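Coat protein (Tobacco streak virus, PDB 4Y6T) probably self-assembles into the icosahedral T=3 capsid, binds the 3' end of the viral RNA and takes part in its translation initiation and packaging. Local coordinates at residues S36-D41 with R133-K138; E61-R66 with A148-A153; I69-V74 with L99-N104; F79-G84 with D122-V127. All coordinates share one frame; numbering follows the deposited sequence.

Interaction 1: residues S36-D41 with R133-K138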
loop_
_atom_site.group_PDB
_atom_site.type_symbol
_atom_site.label_atom_id
_atom_site.label_comp_id
_atom_site.label_asym_id
_atom_site.label_seq_id
_atom_site.Cartn_x
_atom_site.Cartn_y
_atom_site.Cartn_z
ATOM N N SER A 36 -7.252 19.409 13.105
ATOM C CA SER A 36 -8.480 19.934 13.749
ATOM C C SER A 36 -8.163 21.137 14.634
ATOM O O SER A 36 -7.014 21.315 15.054
ATOM C CB SER A 36 -9.129 18.824 14.592
ATOM O OG SER A 36 -8.418 18.665 15.849
ATOM N N ALA A 37 -9.162 21.949 14.915
ATOM C CA ALA A 37 -9.050 22.968 15.935
ATOM C C ALA A 37 -8.726 22.352 17.270
ATOM O O ALA A 37 -8.902 21.165 17.504
ATOM C CB ALA A 37 -10.339 23.736 16.073
ATOM N N LYS A 38 -8.063 23.128 18.093
ATOM C CA LYS A 38 -7.652 22.631 19.375
ATOM C C LYS A 38 -7.953 23.684 20.449
ATOM O O LYS A 38 -8.128 24.843 20.171
ATOM C CB LYS A 38 -6.171 22.131 19.324
ATOM C CG LYS A 38 -5.103 23.151 19.088
ATOM C CD LYS A 38 -3.688 22.504 19.149
ATOM C CE LYS A 38 -2.571 23.567 19.007
ATOM N NZ LYS A 38 -1.259 23.001 19.416
ATOM N N THR A 39 -7.939 23.281 21.694
ATOM C CA THR A 39 -8.420 24.108 22.815
ATOM C C THR A 39 -7.275 24.881 23.507
ATOM O O THR A 39 -7.403 26.048 23.862
ATOM C CB THR A 39 -9.114 23.125 23.833
ATOM O OG1 THR A 39 -10.368 22.731 23.248
ATOM C CG2 THR A 39 -9.425 23.785 25.203
ATOM N N ILE A 40 -6.197 24.152 23.729
ATOM C CA ILE A 40 -5.005 24.576 24.390
ATOM C C ILE A 40 -3.985 25.126 23.412
ATOM O O ILE A 40 -3.645 24.461 22.454
ATOM C CB ILE A 40 -4.375 23.374 25.119
ATOM C CG1 ILE A 40 -5.377 22.771 26.099
ATOM C CG2 ILE A 40 -3.210 23.821 25.962
ATOM C CD1 ILE A 40 -4.844 21.612 26.970
ATOM N N ASP A 41 -3.449 26.293 23.713
ATOM C CA ASP A 41 -2.444 26.913 22.921
ATOM C C ASP A 41 -1.072 26.254 23.187
ATOM O O ASP A 41 -0.457 26.424 24.244
ATOM C CB ASP A 41 -2.397 28.403 23.188
ATOM C CG ASP A 41 -1.343 29.092 22.315
ATOM O OD1 ASP A 41 -0.319 28.397 22.121
ATOM O OD2 ASP A 41 -1.522 30.242 21.790
ATOM N N ARG A 133 -3.132 32.478 14.846
ATOM C CA ARG A 133 -4.104 31.449 14.576
ATOM C C ARG A 133 -3.616 30.081 15.005
ATOM O O ARG A 133 -3.887 29.086 14.362
ATOM C CB ARG A 133 -4.435 31.430 13.145
ATOM C CG ARG A 133 -4.980 32.753 12.630
ATOM C CD ARG A 133 -5.743 32.590 11.313
ATOM N NE ARG A 133 -5.225 33.474 10.262
ATOM C CZ ARG A 133 -5.636 34.715 9.981
ATOM N NH1 ARG A 133 -6.560 35.326 10.733
ATOM N NH2 ARG A 133 -5.078 35.353 8.952
ATOM N N ARG A 134 -2.990 30.028 16.173
ATOM C CA ARG A 134 -2.355 28.830 16.661
ATOM C C ARG A 134 -3.284 27.706 16.957
ATOM O O ARG A 134 -2.840 26.573 17.146
ATOM C CB ARG A 134 -1.579 29.155 17.901
ATOM C CG ARG A 134 -0.554 30.225 17.624
ATOM C CD ARG A 134 0.328 30.779 18.692
ATOM N NE ARG A 134 0.769 29.809 19.672
ATOM C CZ ARG A 134 1.977 29.237 19.710
ATOM N NH1 ARG A 134 2.891 29.454 18.759
ATOM N NH2 ARG A 134 2.249 28.358 20.667
ATOM N N ARG A 135 -4.598 27.961 17.003
ATOM C CA ARG A 135 -5.549 26.887 17.363
ATOM C C ARG A 135 -6.517 26.595 16.272
ATOM O O ARG A 135 -7.374 25.724 16.407
ATOM C CB ARG A 135 -6.269 27.234 18.690
ATOM C CG ARG A 135 -5.274 27.499 19.838
ATOM C CD ARG A 135 -5.817 27.683 21.250
ATOM N NE ARG A 135 -5.785 29.124 21.522
ATOM C CZ ARG A 135 -6.385 29.682 22.529
ATOM N NH1 ARG A 135 -6.969 28.919 23.429
ATOM N NH2 ARG A 135 -6.315 30.979 22.661
ATOM N N ASP A 136 -6.421 27.300 15.181
ATOM C CA ASP A 136 -7.425 27.111 14.120
ATOM C C ASP A 136 -7.301 25.753 13.442
ATOM O O ASP A 136 -6.195 25.214 13.293
ATOM C CB ASP A 136 -7.326 28.173 13.039
ATOM C CG ASP A 136 -7.764 29.566 13.509
ATOM O OD1 ASP A 136 -7.960 29.774 14.752
ATOM O OD2 ASP A 136 -7.858 30.455 12.606
ATOM N N ALA A 137 -8.444 25.229 13.033
ATOM C CA ALA A 137 -8.465 24.092 12.200
ATOM C C ALA A 137 -7.765 24.421 10.901
ATOM O O ALA A 137 -7.796 25.565 10.464
ATOM C CB ALA A 137 -9.887 23.703 11.899
ATOM N N LYS A 138 -7.124 23.399 10.320
ATOM C CA LYS A 138 -6.346 23.556 9.092
ATOM C C LYS A 138 -5.238 24.608 9.156
ATOM O O LYS A 138 -4.826 25.126 8.134
ATOM C CB LYS A 138 -7.258 23.809 7.928
ATOM C CG LYS A 138 -8.312 22.722 7.778
ATOM C CD LYS A 138 -8.958 22.819 6.419
ATOM C CE LYS A 138 -10.418 22.402 6.431
ATOM N NZ LYS A 138 -10.919 22.356 5.012
HETATM O O HOH W 1 -3.750 31.017 20.668
#
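Asp-41 and Arg-134 form a salt bridge at the surface, with the guanidinium offering its side, NE and NH2, chiefly to one carboxylate oxygen. Asp-41 OD1 accepts from Arg-134 NH2 at 3.0 Å on its syn lone pair and from Arg-134 NE on the same syn side, slightly out of the carboxylate plane; Arg-134 NE also makes a weak bond to Asp-41 OD2. The carboxylate and guanidinium planes are inclined by 24°, nearly coplanar. The bend of Arg-134 at chi3 (37°) turns this flank of the guanidinium to the acid. Arg-135 uses its guanidinium differently. Its NH1 donates to Thr-39 O at 2.9 Å; the oxygen lies in the guanidinium plane, though the donor is tilted from the carbonyl plane, and CB of Asp-41 lies over one face of the group, 3.8 Å from Arg-135 NE. A water bridges the two residues, donating to Asp-41 OD2 and accepting from Arg-135 NE. Both arginines sit at the inner positions of a type I beta turn from Arg-133 to Asp-136, in the loop between strands 125-127 and 140-150 of the coat protein's beta sandwich; residues 36-41 belong to the loop linking strands 25-30 and 45-47. Lys-38 N donates to Arg-135 O at 3.2 Å, on a lone pair in the carbonyl plane, and the methyls of Ala-37 and Ala-137 meet beside this bond. Farther out, Arg-134 NH1 is held by Leu-130 O and NH2 also by Asn-43. The extended chain of Lys-38 passes its CE 3.5 Å from Arg-134 O and ends on Thr-42 O and Asp-44.

Interaction 2: residues E61-R66 with A148-A153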
loop_
_atom_site.group_PDB
_atom_site.type_symbol
_atom_site.label_atom_id
_atom_site.label_comp_id
_atom_site.label_asym_id
_atom_site.label_seq_id
_atom_site.Cartn_x
_atom_site.Cartn_y
_atom_site.Cartn_z
ATOM N N GLU A 61 14.841 -3.313 9.490
ATOM C CA GLU A 61 16.135 -3.178 8.843
ATOM C C GLU A 61 16.180 -2.057 7.795
ATOM O O GLU A 61 17.153 -1.939 7.061
ATOM C CB GLU A 61 16.513 -4.522 8.191
ATOM C CG GLU A 61 16.690 -5.666 9.189
ATOM C CD GLU A 61 17.242 -6.945 8.576
ATOM O OE1 GLU A 61 17.255 -7.123 7.321
ATOM O OE2 GLU A 61 17.722 -7.776 9.385
ATOM N N THR A 62 15.092 -1.309 7.672
ATOM C CA THR A 62 14.980 -0.322 6.606
ATOM C C THR A 62 15.884 0.835 6.942
ATOM O O THR A 62 15.927 1.262 8.075
ATOM C CB THR A 62 13.542 0.206 6.466
ATOM O OG1 THR A 62 12.673 -0.858 6.087
ATOM C CG2 THR A 62 13.462 1.285 5.435
ATOM N N LYS A 63 16.609 1.338 5.945
ATOM C CA LYS A 63 17.421 2.499 6.121
ATOM C C LYS A 63 16.714 3.682 5.513
ATOM O O LYS A 63 16.110 3.571 4.432
ATOM C CB LYS A 63 18.762 2.274 5.448
ATOM C CG LYS A 63 19.698 1.299 6.195
ATOM C CD LYS A 63 20.684 0.592 5.243
ATOM C CE LYS A 63 20.092 -0.738 4.681
ATOM N NZ LYS A 63 20.561 -1.182 3.316
ATOM N N PHE A 64 16.831 4.839 6.151
ATOM C CA PHE A 64 16.133 6.039 5.707
ATOM C C PHE A 64 17.070 7.136 5.204
ATOM O O PHE A 64 18.009 7.458 5.883
ATOM C CB PHE A 64 15.291 6.622 6.874
ATOM C CG PHE A 64 14.181 5.718 7.319
ATOM C CD1 PHE A 64 14.462 4.641 8.169
ATOM C CD2 PHE A 64 12.849 5.961 6.953
ATOM C CE1 PHE A 64 13.439 3.817 8.610
ATOM C CE2 PHE A 64 11.826 5.143 7.396
ATOM C CZ PHE A 64 12.119 4.075 8.215
ATOM N N TYR A 65 16.686 7.791 4.128
ATOM C CA TYR A 65 17.525 8.743 3.536
ATOM C C TYR A 65 16.982 10.124 3.457
ATOM O O TYR A 65 17.683 11.077 3.753
ATOM C CB TYR A 65 17.898 8.250 2.093
ATOM C CG TYR A 65 18.629 6.959 2.130
ATOM C CD1 TYR A 65 19.967 6.934 2.390
ATOM C CD2 TYR A 65 17.962 5.757 2.036
ATOM C CE1 TYR A 65 20.676 5.722 2.444
ATOM C CE2 TYR A 65 18.633 4.556 2.130
ATOM C CZ TYR A 65 20.009 4.565 2.335
ATOM O OH TYR A 65 20.695 3.399 2.441
ATOM N N ARG A 66 15.736 10.259 3.054
ATOM C CA ARG A 66 15.147 11.564 2.904
ATOM C C ARG A 66 13.692 11.574 3.305
ATOM O O ARG A 66 12.966 10.613 3.029
ATOM C CB ARG A 66 15.222 11.989 1.443
ATOM C CG ARG A 66 16.628 12.095 0.942
ATOM C CD ARG A 66 16.702 12.201 -0.555
ATOM N NE ARG A 66 16.101 13.416 -1.039
ATOM C CZ ARG A 66 15.885 13.699 -2.331
ATOM N NH1 ARG A 66 16.214 12.842 -3.295
ATOM N NH2 ARG A 66 15.356 14.853 -2.665
ATOM N N ALA A 148 12.336 8.564 1.211
ATOM C CA ALA A 148 13.286 7.717 0.429
ATOM C C ALA A 148 13.906 6.695 1.354
ATOM O O ALA A 148 14.453 7.049 2.357
ATOM C CB ALA A 148 14.385 8.578 -0.151
ATOM N N ILE A 149 13.725 5.425 1.051
ATOM C CA ILE A 149 14.187 4.343 1.898
ATOM C C ILE A 149 14.903 3.234 1.068
ATOM O O ILE A 149 14.805 3.218 -0.190
ATOM C CB ILE A 149 13.017 3.665 2.605
ATOM C CG1 ILE A 149 12.045 3.122 1.589
ATOM C CG2 ILE A 149 12.314 4.668 3.502
ATOM C CD1 ILE A 149 11.009 2.188 2.166
ATOM N N SER A 150 15.628 2.355 1.767
ATOM C CA SER A 150 16.239 1.171 1.135
ATOM C C SER A 150 15.114 0.271 0.652
ATOM O O SER A 150 14.101 0.095 1.348
ATOM C CB SER A 150 17.065 0.402 2.142
ATOM O OG SER A 150 16.332 0.230 3.353
ATOM N N LYS A 151 15.275 -0.262 -0.555
ATOM C CA LYS A 151 14.275 -1.156 -1.159
ATOM C C LYS A 151 13.980 -2.278 -0.240
ATOM O O LYS A 151 14.877 -2.851 0.394
ATOM C CB LYS A 151 14.639 -1.658 -2.572
ATOM C CG LYS A 151 15.732 -2.679 -2.691
ATOM C CD LYS A 151 15.816 -3.229 -4.120
ATOM N N PRO A 152 12.711 -2.589 -0.114
ATOM C CA PRO A 152 12.461 -3.765 0.703
ATOM C C PRO A 152 12.530 -5.007 -0.100
ATOM O O PRO A 152 12.631 -5.019 -1.359
ATOM C CB PRO A 152 10.992 -3.650 1.079
ATOM C CG PRO A 152 10.413 -2.914 -0.082
ATOM C CD PRO A 152 11.491 -2.044 -0.697
ATOM N N ALA A 153 12.497 -6.060 0.685
ATOM C CA ALA A 153 12.455 -7.407 0.152
ATOM C C ALA A 153 11.200 -7.541 -0.688
ATOM O O ALA A 153 10.127 -7.073 -0.299
ATOM C CB ALA A 153 12.460 -8.404 1.297
HETATM O O HOH W 2 12.739 -1.091 3.233
#
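Phe-64 and Ile-149 stand side by side on one face of the sheet and point the same way, with CD2 of the ring 3.7 Å from CG2 of the isoleucine. CG2 of Thr-62 lies over one face of the Phe-64 ring, toward its rim, and also touches Ile-149 CB at 3.7 Å, so one methyl touches both larger groups. Tyr-65 turns its ring edge, not its face, to the neighbouring strand: CE2 comes 3.7 Å from the backbone nitrogen of Ser-150, which lies in the ring plane. On the face opposite Phe-64, CB of Arg-66 packs on CB of Ala-148, while the guanidinium leads off to a salt bridge with Asp-110. These strands, 63-73 and 140-150, are antiparallel neighbours in one sheet of the beta sandwich, and a classic beta bulge shifts their register by one residue where Tyr-65 and Arg-66 both face Ala-148. Across the bulge Tyr-65 N donates to Ala-148 O, and Ala-148 N donates to Arg-66 O at 2.8 Å. At the other end Ser-150 takes over part of the ladder with its side chain. Its OG, placed between the backbone N and the carbonyl carbon (chi1 47°), accepts from Lys-63 N at 2.8 Å in an almost straight bond (172°), and Ser-150 N returns a bond to Lys-63 O. A water donates to both Thr-62 OG1 and Ser-150 O, bridging the two residues; the threonine hydroxyl is also bonded to Asn-59 N. Trp-27 of strand 25-30 covers Ala-148 and Arg-66, and Leu-162 of the second subunit packs on Arg-66.

Interaction 3: residues I69-V74 with L99-N104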
loop_
_atom_site.group_PDB
_atom_site.type_symbol
_atom_site.label_atom_id
_atom_site.label_comp_id
_atom_site.label_asym_id
_atom_site.label_seq_id
_atom_site.Cartn_x
_atom_site.Cartn_y
_atom_site.Cartn_z
ATOM N N ILE A 69 8.551 17.063 3.096
ATOM C CA ILE A 69 7.253 17.581 3.455
ATOM C C ILE A 69 6.981 18.815 2.682
ATOM O O ILE A 69 7.908 19.560 2.267
ATOM C CB ILE A 69 7.099 17.841 4.936
ATOM C CG1 ILE A 69 7.896 19.022 5.367
ATOM C CG2 ILE A 69 7.535 16.644 5.822
ATOM C CD1 ILE A 69 7.486 19.512 6.750
ATOM N N GLY A 70 5.695 19.032 2.468
ATOM C CA GLY A 70 5.230 20.271 1.863
ATOM C C GLY A 70 3.962 20.738 2.550
ATOM O O GLY A 70 3.135 19.885 3.000
ATOM N N PHE A 71 3.846 22.051 2.762
ATOM C CA PHE A 71 2.697 22.554 3.493
ATOM C C PHE A 71 2.407 23.995 3.184
ATOM O O PHE A 71 3.209 24.728 2.609
ATOM C CB PHE A 71 2.855 22.375 4.978
ATOM C CG PHE A 71 3.970 23.163 5.563
ATOM C CD1 PHE A 71 3.771 24.455 6.022
ATOM C CD2 PHE A 71 5.199 22.603 5.707
ATOM C CE1 PHE A 71 4.820 25.172 6.618
ATOM C CE2 PHE A 71 6.247 23.317 6.227
ATOM C CZ PHE A 71 6.071 24.596 6.703
ATOM N N VAL A 72 1.192 24.376 3.554
ATOM C CA VAL A 72 0.762 25.753 3.524
ATOM C C VAL A 72 0.171 26.041 4.908
ATOM O O VAL A 72 -0.625 25.260 5.395
ATOM C CB VAL A 72 -0.312 25.937 2.464
ATOM C CG1 VAL A 72 -0.949 27.304 2.584
ATOM C CG2 VAL A 72 0.309 25.867 1.111
ATOM N N ALA A 73 0.545 27.164 5.499
ATOM C CA ALA A 73 0.093 27.538 6.810
ATOM C C ALA A 73 -0.673 28.879 6.755
ATOM O O ALA A 73 -0.506 29.673 5.847
ATOM C CB ALA A 73 1.249 27.660 7.740
ATOM N N VAL A 74 -1.573 29.051 7.697
ATOM C CA VAL A 74 -2.391 30.236 7.755
ATOM C C VAL A 74 -1.704 31.380 8.479
ATOM O O VAL A 74 -2.251 32.452 8.566
ATOM C CB VAL A 74 -3.769 29.967 8.451
ATOM C CG1 VAL A 74 -4.539 28.912 7.723
ATOM C CG2 VAL A 74 -3.572 29.574 9.912
ATOM N N LEU A 99 13.713 26.931 10.729
ATOM C CA LEU A 99 13.324 27.380 9.400
ATOM C C LEU A 99 12.090 28.207 9.480
ATOM O O LEU A 99 11.232 27.952 10.317
ATOM C CB LEU A 99 13.062 26.193 8.516
ATOM C CG LEU A 99 14.279 25.235 8.481
ATOM C CD1 LEU A 99 13.874 23.815 8.153
ATOM C CD2 LEU A 99 15.243 25.791 7.439
ATOM N N GLY A 100 11.989 29.194 8.607
ATOM C CA GLY A 100 10.861 30.100 8.609
ATOM C C GLY A 100 9.843 29.753 7.525
ATOM O O GLY A 100 10.168 29.114 6.533
ATOM N N PHE A 101 8.581 30.136 7.742
ATOM C CA PHE A 101 7.604 30.107 6.660
ATOM C C PHE A 101 6.691 31.288 6.757
ATOM O O PHE A 101 6.543 31.900 7.820
ATOM C CB PHE A 101 6.828 28.791 6.640
ATOM C CG PHE A 101 6.113 28.486 7.904
ATOM C CD1 PHE A 101 4.890 29.023 8.174
ATOM C CD2 PHE A 101 6.681 27.662 8.835
ATOM C CE1 PHE A 101 4.236 28.710 9.339
ATOM C CE2 PHE A 101 6.028 27.348 10.026
ATOM C CZ PHE A 101 4.801 27.877 10.275
ATOM N N LYS A 102 6.079 31.606 5.637
ATOM C CA LYS A 102 5.211 32.732 5.506
ATOM C C LYS A 102 3.796 32.223 5.316
ATOM O O LYS A 102 3.552 31.201 4.686
ATOM C CB LYS A 102 5.564 33.562 4.269
ATOM C CG LYS A 102 6.955 34.108 4.272
ATOM C CD LYS A 102 6.999 35.348 5.148
ATOM C CE LYS A 102 8.437 35.860 5.359
ATOM N NZ LYS A 102 8.595 36.786 6.539
ATOM N N LYS A 103 2.873 32.977 5.864
ATOM C CA LYS A 103 1.440 32.845 5.613
ATOM C C LYS A 103 1.148 32.527 4.112
ATOM O O LYS A 103 1.621 33.213 3.233
ATOM C CB LYS A 103 0.817 34.228 5.946
ATOM C CG LYS A 103 -0.687 34.300 6.043
ATOM C CD LYS A 103 -1.130 35.724 6.288
ATOM C CE LYS A 103 -2.540 35.701 6.819
ATOM N NZ LYS A 103 -3.272 36.943 6.490
ATOM N N ASN A 104 0.308 31.547 3.879
ATOM C CA ASN A 104 -0.303 31.303 2.587
ATOM C C ASN A 104 0.708 31.074 1.492
ATOM O O ASN A 104 0.484 31.419 0.360
ATOM C CB ASN A 104 -1.220 32.452 2.228
ATOM C CG ASN A 104 -2.424 32.588 3.180
ATOM O OD1 ASN A 104 -2.864 31.635 3.790
ATOM N ND2 ASN A 104 -2.979 33.769 3.245
HETATM O O HOH W 3 2.756 28.625 4.435
#
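Phe-101 leaves its backbone toward strand 63-73, and its CB already lies 4.1 Å from CE1 of Phe-71. With chi1 at 57°, CG sits between the backbone N and the carbonyl carbon, which brings the ring across the edge of the other phenylalanine. CG and CD2 of Phe-101 are each 3.8 Å from Phe-71 CE1, and CD2 also meets Phe-71 CZ. Farther along the ring, CD1 and then CE1 approach Ala-73 CB, which comes obliquely, from the same side as Phe-71; CE1 is 3.5 Å from it. The result is a T-shaped stack: centroids 5.2 Å apart, planes at 89°, the edge of Phe-71 over the face of Phe-101. Past the rings the two segments meet through polar contacts. Asn-104 N donates to Ala-73 O at 2.8 Å, nearly along the C=O axis, and a water accepts from Ala-73 N while donating to Lys-102 O. Phe-79 and Trp-128 also meet Phe-71 edge-to-face, extending the aromatic cluster between the two sheets. The chemistry implies a division of labour, in which C-H edges against a pi face fill the interior and one direct bond and one water satisfy backbone groups near the surface.

Interaction 4: residues F79-G84 with D122-V127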
loop_
_atom_site.group_PDB
_atom_site.type_symbol
_atom_site.label_atom_id
_atom_site.label_comp_id
_atom_site.label_asym_id
_atom_site.label_seq_id
_atom_site.Cartn_x
_atom_site.Cartn_y
_atom_site.Cartn_z
ATOM N N PHE A 79 9.494 26.229 11.797
ATOM C CA PHE A 79 9.429 24.794 11.995
ATOM C C PHE A 79 10.774 24.171 11.887
ATOM O O PHE A 79 11.767 24.839 11.591
ATOM C CB PHE A 79 8.490 24.171 10.976
ATOM C CG PHE A 79 9.015 24.106 9.573
ATOM C CD1 PHE A 79 9.320 25.225 8.864
ATOM C CD2 PHE A 79 9.241 22.883 8.990
ATOM C CE1 PHE A 79 9.810 25.146 7.562
ATOM C CE2 PHE A 79 9.772 22.774 7.703
ATOM C CZ PHE A 79 10.051 23.905 6.972
ATOM N N GLY A 80 10.851 22.923 12.297
ATOM C CA GLY A 80 12.101 22.240 12.275
ATOM C C GLY A 80 11.937 20.849 12.809
ATOM O O GLY A 80 11.004 20.561 13.544
ATOM N N MET A 81 12.974 20.067 12.589
ATOM C CA MET A 81 13.080 18.760 13.182
ATOM C C MET A 81 13.714 18.832 14.549
ATOM O O MET A 81 14.640 19.605 14.773
ATOM C CB MET A 81 14.009 17.927 12.335
ATOM C CG MET A 81 14.062 16.497 12.769
ATOM S SD MET A 81 12.719 15.591 12.031
ATOM C CE MET A 81 13.614 15.119 10.555
ATOM N N VAL A 82 13.197 18.054 15.479
ATOM C CA VAL A 82 13.785 18.005 16.792
ATOM C C VAL A 82 13.904 16.576 17.217
ATOM O O VAL A 82 13.225 15.695 16.678
ATOM C CB VAL A 82 12.938 18.694 17.875
ATOM C CG1 VAL A 82 12.594 20.082 17.467
ATOM C CG2 VAL A 82 11.668 17.891 18.116
ATOM N N ASP A 83 14.791 16.337 18.158
ATOM C CA ASP A 83 15.040 14.971 18.675
ATOM C C ASP A 83 14.788 14.970 20.162
ATOM O O ASP A 83 14.348 15.987 20.702
ATOM C CB ASP A 83 16.425 14.396 18.244
ATOM C CG ASP A 83 17.591 15.275 18.649
ATOM O OD1 ASP A 83 17.440 16.074 19.601
ATOM O OD2 ASP A 83 18.658 15.171 18.004
ATOM N N GLY A 84 14.908 13.801 20.781
ATOM C CA GLY A 84 14.561 13.625 22.181
ATOM C C GLY A 84 13.083 13.818 22.423
ATOM O O GLY A 84 12.709 14.092 23.538
ATOM N N ASP A 122 13.244 7.299 15.850
ATOM C CA ASP A 122 11.916 7.285 16.429
ATOM C C ASP A 122 11.775 8.203 17.671
ATOM O O ASP A 122 10.767 8.200 18.321
ATOM C CB ASP A 122 11.456 5.838 16.713
ATOM C CG ASP A 122 12.391 5.070 17.672
ATOM O OD1 ASP A 122 13.173 5.712 18.446
ATOM O OD2 ASP A 122 12.337 3.807 17.610
ATOM N N ASP A 123 12.794 8.991 17.965
ATOM C CA ASP A 123 12.684 10.112 18.886
ATOM C C ASP A 123 12.469 11.475 18.155
ATOM O O ASP A 123 12.510 12.527 18.793
ATOM C CB ASP A 123 13.975 10.204 19.710
ATOM C CG ASP A 123 15.243 10.533 18.823
ATOM O OD1 ASP A 123 15.419 9.935 17.715
ATOM O OD2 ASP A 123 16.064 11.380 19.268
ATOM N N ARG A 124 12.333 11.473 16.833
ATOM C CA ARG A 124 12.294 12.731 16.112
ATOM C C ARG A 124 10.882 13.175 15.863
ATOM O O ARG A 124 9.974 12.371 15.737
ATOM C CB ARG A 124 13.082 12.622 14.823
ATOM C CG ARG A 124 14.564 12.417 15.086
ATOM C CD ARG A 124 15.336 12.882 13.889
ATOM N NE ARG A 124 16.755 12.543 13.905
ATOM C CZ ARG A 124 17.582 12.815 12.891
ATOM N NH1 ARG A 124 17.136 13.402 11.780
ATOM N NH2 ARG A 124 18.862 12.494 12.978
ATOM N N ALA A 125 10.702 14.480 15.796
ATOM C CA ALA A 125 9.462 15.061 15.402
ATOM C C ALA A 125 9.632 16.318 14.629
ATOM O O ALA A 125 10.649 16.952 14.713
ATOM C CB ALA A 125 8.630 15.364 16.639
ATOM N N ILE A 126 8.642 16.662 13.814
ATOM C CA ILE A 126 8.672 17.953 13.174
ATOM C C ILE A 126 7.771 18.817 14.008
ATOM O O ILE A 126 6.613 18.403 14.277
ATOM C CB ILE A 126 8.149 17.878 11.727
ATOM C CG1 ILE A 126 9.087 16.969 10.944
ATOM C CG2 ILE A 126 8.097 19.240 11.100
ATOM C CD1 ILE A 126 8.470 16.542 9.646
ATOM N N VAL A 127 8.264 19.998 14.353
ATOM C CA VAL A 127 7.542 20.896 15.167
ATOM C C VAL A 127 7.295 22.192 14.443
ATOM O O VAL A 127 8.200 22.717 13.814
ATOM C CB VAL A 127 8.318 21.178 16.419
ATOM C CG1 VAL A 127 7.619 22.232 17.241
ATOM C CG2 VAL A 127 8.436 19.897 17.219
#
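Strands 79-82 and 125-127 run antiparallel, their axes 4.7 Å apart at closest approach, with Gly-80 and Val-127, then Val-82 and Ala-125, as hydrogen-bonded pairs flanking the non-hydrogen-bonded pair of Met-81 and Ile-126. The bond from Val-127 N to Gly-80 O is the straightest of these four, at 172°. Met-81 carries one face of the pairing. Its CG is anti to the backbone N (chi1 -173°), and bends at chi2 and chi3 lay the thioether against the neighbouring strand: SD is 4.0 Å from Ile-126 CG1, and CG lies at the same distance from CD of Arg-124. The extended arginine crosses the methionine at about a right angle, and CE of Met-81 meets the edge of its guanidinium. Val-82 works on the other face, where its CG2 touches Val-127 CG2 at 3.9 Å and Ala-125 CB at 4.2 Å. Beyond the strands Asp-123 OD2 accepts from Gly-84 N at 3.1 Å, on the anti side and out of the carboxylate plane, though Gly-84 is poorly ordered. Phe-111, from strand 107-117 of the facing sheet, packs on both Met-81 and Ile-126, while Leu-67 and Ile-69 of strand 63-73 cover Ile-126. Such a pairing, with one face turned to a second antiparallel sheet, is that of a beta sandwich; the order 45-47, 125-127, 77-82, 99-101 is consistent with one four-stranded half of a viral jelly roll.

Overall arrangement
Interaction 2 pairs strands in one sheet of this beta-sandwich part of the coat protein and interaction 4 in the other, and interaction 3 joins the sheets through its phenylalanines. Interactions 3 and 4 meet directly: Phe-79 CD1 lies 3.6 Å from Phe-101 CD2, and Ile-69 CG2 is 3.9 Å from Ile-126 CD1, so they share one hydrophobic core. Strand 63-73 serves both interactions 2 and 3, whose centres are about 27 Å apart on opposite sides of the chain's centre. Interaction 1 ties surface loops at the end near interaction 3, where Arg-133 NH2 comes 3.3 Å from Lys-103 CE; its centre is about 34 Å from that of interaction 2. A 1,2-ethanediol, probably from crystallisation, sits beside Phe-101.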